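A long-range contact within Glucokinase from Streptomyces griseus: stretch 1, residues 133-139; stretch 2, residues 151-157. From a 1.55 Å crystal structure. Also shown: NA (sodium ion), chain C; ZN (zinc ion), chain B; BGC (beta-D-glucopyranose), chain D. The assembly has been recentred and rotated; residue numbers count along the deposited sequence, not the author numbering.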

# COMPACT_ATOMS: atom_id res chain seq x y z
N GLY A 133 0.44 22.35 2.62
CA GLY A 133 -0.41 21.16 2.66
C GLY A 133 -1.25 21.08 1.40
O GLY A 133 -0.99 21.75 0.42
N LEU A 134 -2.27 20.23 1.43
CA LEU A 134 -3.21 20.15 0.32
C LEU A 134 -4.58 20.52 0.89
O LEU A 134 -5.02 19.92 1.85
CB LEU A 134 -3.24 18.73 -0.31
CG LEU A 134 -4.11 18.62 -1.58
CD1 LEU A 134 -3.62 17.52 -2.52
CD2 LEU A 134 -5.60 18.33 -1.24
N GLY A 135 -5.19 21.55 0.32
CA GLY A 135 -6.52 21.98 0.75
C GLY A 135 -7.56 21.70 -0.33
O GLY A 135 -7.24 21.49 -1.49
N GLY A 136 -8.81 21.63 0.08
CA GLY A 136 -9.91 21.47 -0.86
C GLY A 136 -10.99 22.53 -0.71
O GLY A 136 -11.10 23.18 0.33
N GLY A 137 -11.80 22.68 -1.74
CA GLY A 137 -12.96 23.56 -1.69
C GLY A 137 -14.02 23.02 -2.62
O GLY A 137 -13.72 22.53 -3.71
N ILE A 138 -15.27 23.10 -2.19
CA ILE A 138 -16.40 22.48 -2.89
C ILE A 138 -17.42 23.54 -3.27
O ILE A 138 -17.96 24.24 -2.42
CB ILE A 138 -17.11 21.46 -1.98
CG1 ILE A 138 -16.19 20.31 -1.59
CG2 ILE A 138 -18.37 20.87 -2.68
CD1 ILE A 138 -16.69 19.58 -0.38
N ILE A 139 -17.67 23.67 -4.57
CA ILE A 139 -18.82 24.45 -5.06
C ILE A 139 -19.79 23.43 -5.68
O ILE A 139 -19.45 22.74 -6.65
CB ILE A 139 -18.43 25.47 -6.13
CG1 ILE A 139 -17.35 26.44 -5.65
CG2 ILE A 139 -19.70 26.22 -6.63
CD1 ILE A 139 -17.73 27.33 -4.50
NA NA C . -11.27 23.35 2.58
ZN ZN B . -3.23 14.18 7.46
C2 BGC D . -5.20 21.75 6.21
C3 BGC D . -6.31 22.44 5.42
C4 BGC D . -5.75 23.53 4.51
C5 BGC D . -4.62 22.93 3.69
C6 BGC D . -3.97 23.96 2.76
C1 BGC D . -4.14 21.25 5.24
O1 BGC D . -3.05 20.69 5.92
O2 BGC D . -5.79 20.60 6.86
O3 BGC D . -7.26 22.99 6.27
O4 BGC D . -6.77 23.98 3.63
O5 BGC D . -3.62 22.36 4.52
O6 BGC D . -3.42 25.03 3.51
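Stretch 2, residues 151-157: VAAEFGH

The centre of the contact is the ring of Phe 155, laid along the strand 134-139. Its CD2 lies 3.4 Å from CA of Gly 136, and its CZ lies 3.9 Å from CG1 of Ile 138. The close approach depends on glycine. A CB on Gly 136 would point toward stretch 2 and fall 2.2 Å from CD2 of Phe 155, a clash. Leu 134 and Ile 138 also point toward stretch 2. CD2 of Leu 134 packs on CB of Phe 155 at 3.8 Å. CD1 of Ile 138 reaches CB of Ala 153 at 3.7 Å and CB of Ala 152 at 4.2 Å.

Stretch 2 runs roughly antiparallel to the strand, with end-to-end directions 154° apart. It is not a strand. Ala 153 has positive phi and psi (66/31), and residues 155-156 form a short 3-10 segment. Gly 156 lies over Leu 134, with their CA atoms 4.6 Å apart. Ala 153 lies over Gly 136, CA to CA 4.7 Å. A weak hydrogen bond from Phe 155 N to Ala 153 O, 3.1 Å, spans the bend. CA of Gly 156 makes a CA-H...O contact with O of Leu 134 at 3.3 Å.

Water joins the backbones at the polar edge. Water 1 donates to Leu 134 O and Glu 154 OE1, both at 2.8 Å, and accepts from Gly 156 N at 2.9 Å. Water 2 accepts from Gly 136 N and donates to Ala 153 O, both at 3.0 Å. Water 2 also binds the sodium ion, NA, at 2.4 Å, and Gly 136 O binds NA at 2.3 Å. Beyond lies the glucose. Its O2 and O3 donate to OE1 and OE2 of Glu 154, each at 2.7 Å. NE2 of His 157 donates to glucose O2 at 2.9 Å, while its ND1 binds the zinc ion, ZN, at 2.1 Å.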

# COMPACT_ATOMS: atom_id res chain seq x y z
N VAL A 151 -16.31 21.56 8.37
CA VAL A 151 -15.02 20.98 8.03
C VAL A 151 -15.02 20.02 6.84
O VAL A 151 -14.12 19.16 6.71
CB VAL A 151 -14.33 20.35 9.26
CG1 VAL A 151 -14.11 21.42 10.34
CG2 VAL A 151 -15.14 19.17 9.81
N ALA A 152 -15.97 20.21 5.92
CA ALA A 152 -15.90 19.54 4.62
C ALA A 152 -14.66 19.97 3.85
O ALA A 152 -14.00 20.97 4.19
CB ALA A 152 -17.17 19.80 3.79
N ALA A 153 -14.35 19.21 2.80
CA ALA A 153 -13.30 19.57 1.84
C ALA A 153 -11.90 19.56 2.47
O ALA A 153 -11.00 20.28 2.03
CB ALA A 153 -13.60 20.92 1.17
N GLU A 154 -11.71 18.69 3.45
CA GLU A 154 -10.37 18.45 3.99
C GLU A 154 -9.71 17.32 3.20
O GLU A 154 -9.32 16.27 3.75
CB GLU A 154 -10.46 18.18 5.48
CG GLU A 154 -10.58 19.50 6.28
CD GLU A 154 -9.37 20.37 6.05
OE1 GLU A 154 -8.25 19.80 6.04
OE2 GLU A 154 -9.57 21.61 5.89
N PHE A 155 -9.56 17.56 1.90
CA PHE A 155 -9.09 16.52 0.99
C PHE A 155 -7.66 16.07 1.30
O PHE A 155 -7.26 14.93 0.98
CB PHE A 155 -9.05 17.04 -0.46
CG PHE A 155 -10.37 17.53 -1.00
CD1 PHE A 155 -11.60 17.11 -0.48
CD2 PHE A 155 -10.36 18.37 -2.11
CE1 PHE A 155 -12.81 17.58 -1.05
CE2 PHE A 155 -11.54 18.84 -2.67
CZ PHE A 155 -12.77 18.45 -2.15
N GLY A 156 -6.89 16.95 1.94
CA GLY A 156 -5.49 16.65 2.24
C GLY A 156 -5.31 15.48 3.17
O GLY A 156 -4.24 14.89 3.22
N HIS A 157 -6.38 15.11 3.89
CA HIS A 157 -6.28 14.04 4.88
C HIS A 157 -7.09 12.81 4.54
O HIS A 157 -7.31 11.93 5.37
CB HIS A 157 -6.57 14.60 6.29
CG HIS A 157 -5.78 15.83 6.55
ND1 HIS A 157 -4.42 15.78 6.78
CD2 HIS A 157 -6.12 17.14 6.45
CE1 HIS A 157 -3.96 17.03 6.87
NE2 HIS A 157 -4.97 17.86 6.66
O HOH W 1 -7.23 19.42 3.41
O HOH W 2 -9.06 22.42 2.94
O HOH W 3 -11.79 22.67 4.87